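Local coordinates for SusD family protein (Bacteroides uniformis, PDB 7KV1) that probably binds beta-glucan at the cell surface, as a SusD-family, tetratricopeptide-repeat glycan-binding protein of a human gut bacterium, at residues Ala54-Pro57 with Leu58-Asp62. Residues are numbered along the deposited sequence; the frame is centred on the assembly and turned at random.
Sequences AYDP and LHWPD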
loop_
_atom_site.group_PDB
_atom_site.type_symbol
_atom_site.label_atom_id
_atom_site.label_comp_id
_atom_site.label_asym_id
_atom_site.label_seq_id
_atom_site.Cartn_x
_atom_site.Cartn_y
_atom_site.Cartn_z
ATOM N N ALA A 54 -10.492 3.523 -16.211
ATOM C CA ALA A 54 -9.059 3.575 -15.841
ATOM C C ALA A 54 -8.886 3.450 -14.319
ATOM O O ALA A 54 -7.843 2.949 -13.934
ATOM C CB ALA A 54 -8.447 4.845 -16.377
ATOM N N TYR A 55 -9.884 3.866 -13.499
ATOM C CA TYR A 55 -9.917 3.768 -12.015
ATOM C C TYR A 55 -10.258 2.337 -11.607
ATOM O O TYR A 55 -9.880 1.862 -10.534
ATOM C CB TYR A 55 -10.954 4.708 -11.377
ATOM C CG TYR A 55 -10.467 6.116 -11.149
ATOM C CD1 TYR A 55 -9.774 6.441 -9.990
ATOM C CD2 TYR A 55 -10.705 7.126 -12.079
ATOM C CE1 TYR A 55 -9.316 7.724 -9.766
ATOM C CE2 TYR A 55 -10.252 8.422 -11.856
ATOM C CZ TYR A 55 -9.566 8.723 -10.685
ATOM O OH TYR A 55 -9.076 9.984 -10.456
ATOM N N ASP A 56 -10.985 1.643 -12.465
ATOM C CA ASP A 56 -11.629 0.359 -12.108
ATOM C C ASP A 56 -10.623 -0.697 -11.636
ATOM O O ASP A 56 -10.896 -1.402 -10.669
ATOM C CB ASP A 56 -12.449 -0.179 -13.281
ATOM C CG ASP A 56 -13.640 -0.933 -12.731
ATOM O OD1 ASP A 56 -14.373 -0.312 -11.931
ATOM O OD2 ASP A 56 -13.752 -2.148 -13.014
ATOM N N PRO A 57 -9.471 -0.931 -12.308
ATOM C CA PRO A 57 -8.589 -2.032 -11.909
ATOM C C PRO A 57 -7.983 -1.896 -10.508
ATOM O O PRO A 57 -7.562 -2.895 -9.974
ATOM C CB PRO A 57 -7.515 -2.033 -12.996
ATOM C CG PRO A 57 -8.238 -1.426 -14.170
ATOM C CD PRO A 57 -9.027 -0.294 -13.553
ATOM N N LEU A 58 -8.023 -0.700 -9.922
ATOM C CA LEU A 58 -7.595 -0.452 -8.521
ATOM C C LEU A 58 -8.299 -1.454 -7.614
ATOM O O LEU A 58 -7.733 -1.751 -6.547
ATOM C CB LEU A 58 -8.004 0.949 -8.058
ATOM C CG LEU A 58 -7.248 2.115 -8.655
ATOM C CD1 LEU A 58 -7.827 3.419 -8.115
ATOM C CD2 LEU A 58 -5.772 2.013 -8.362
ATOM N N HIS A 59 -9.506 -1.878 -8.019
ATOM C CA HIS A 59 -10.444 -2.705 -7.213
ATOM C C HIS A 59 -10.278 -4.194 -7.518
ATOM O O HIS A 59 -10.855 -5.003 -6.748
ATOM C CB HIS A 59 -11.903 -2.282 -7.458
ATOM C CG HIS A 59 -12.099 -0.810 -7.356
ATOM N ND1 HIS A 59 -11.815 0.044 -8.404
ATOM C CD2 HIS A 59 -12.485 -0.024 -6.326
ATOM C CE1 HIS A 59 -12.040 1.299 -8.031
ATOM N NE2 HIS A 59 -12.436 1.289 -6.757
ATOM N N TRP A 60 -9.562 -4.546 -8.599
ATOM C CA TRP A 60 -9.586 -5.923 -9.157
ATOM C C TRP A 60 -8.968 -6.922 -8.177
ATOM O O TRP A 60 -9.552 -7.984 -8.000
ATOM C CB TRP A 60 -8.935 -5.975 -10.534
ATOM C CG TRP A 60 -9.775 -5.375 -11.612
ATOM C CD1 TRP A 60 -10.919 -4.634 -11.479
ATOM C CD2 TRP A 60 -9.490 -5.433 -13.014
ATOM N NE1 TRP A 60 -11.374 -4.252 -12.713
ATOM C CE2 TRP A 60 -10.521 -4.730 -13.671
ATOM C CE3 TRP A 60 -8.495 -6.051 -13.774
ATOM C CZ2 TRP A 60 -10.558 -4.605 -15.058
ATOM C CZ3 TRP A 60 -8.526 -5.912 -15.145
ATOM C CH2 TRP A 60 -9.542 -5.190 -15.773
ATOM N N PRO A 61 -7.882 -6.617 -7.427
ATOM C CA PRO A 61 -7.335 -7.603 -6.483
ATOM C C PRO A 61 -8.382 -8.118 -5.481
ATOM O O PRO A 61 -8.451 -9.322 -5.277
ATOM C CB PRO A 61 -6.205 -6.846 -5.764
ATOM C CG PRO A 61 -5.815 -5.755 -6.737
ATOM C CD PRO A 61 -7.129 -5.353 -7.385
ATOM N N ASP A 62 -9.189 -7.205 -4.923
ATOM C CA ASP A 62 -10.186 -7.476 -3.850
ATOM C C ASP A 62 -11.506 -8.009 -4.413
ATOM O O ASP A 62 -12.325 -8.451 -3.594
ATOM C CB ASP A 62 -10.502 -6.217 -3.037
ATOM C CG ASP A 62 -9.320 -5.674 -2.250
ATOM O OD1 ASP A 62 -8.218 -5.620 -2.829
ATOM O OD2 ASP A 62 -9.508 -5.322 -1.054
#
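Trp60 lays its indole against Pro57 in the 3-10 turn that follows helix 44-55, within the helical, tetratricopeptide-repeat-type fold of a SusD-family protein. The 3-10 pattern is written in the i to i+3 bonds, Leu58 N to Tyr55 O, His59 N to Asp56 O and Trp60 N to Pro57 O. Proline suits its place: its compact, puckered ring sets CA, CB and CG along the indole, and its nitrogen has no N-H to continue the helical bonding.

From CB, which sits 3.4 Å from Pro57 O, the Trp60 side chain turns back along the chain, CG anti to its own carbonyl carbon (chi1 -74°). CG and CD1 lie by Pro57 CA, CD1 also by Asp56 O. The five-membered ring of Trp60 receives Pro57 CA over one face in a CH-pi contact, 3.4 Å from CA to the ring centroid. Trp60 CD2, shared by the two rings, packs against Pro57 CB at 3.9 Å, and CZ2 of Trp60 lies 4.0 Å from Pro57 CG. At the edge, Trp60 NE1 donates to Asp56 OD2 over 3.2 Å, nearly straight at 166°; the carboxylate is turned almost perpendicular to the indole, and NE1 approaches from above the carboxylate plane. With an alanine here, Asp56 OD2 would probably lose its indole donor and Pro57 the aromatic cover on one side. Arg122 of helix 110-129 touches both Asp56 and Trp60.

Leu58's branched apolar end fits among Tyr55, Phe154 and Tyr155. His59 adds a second grip on Asp56 O: ND1 donates to it at 2.8 Å, on the same face of the carbonyl as His59 N, with the oxygen only 2° out of the imidazole plane.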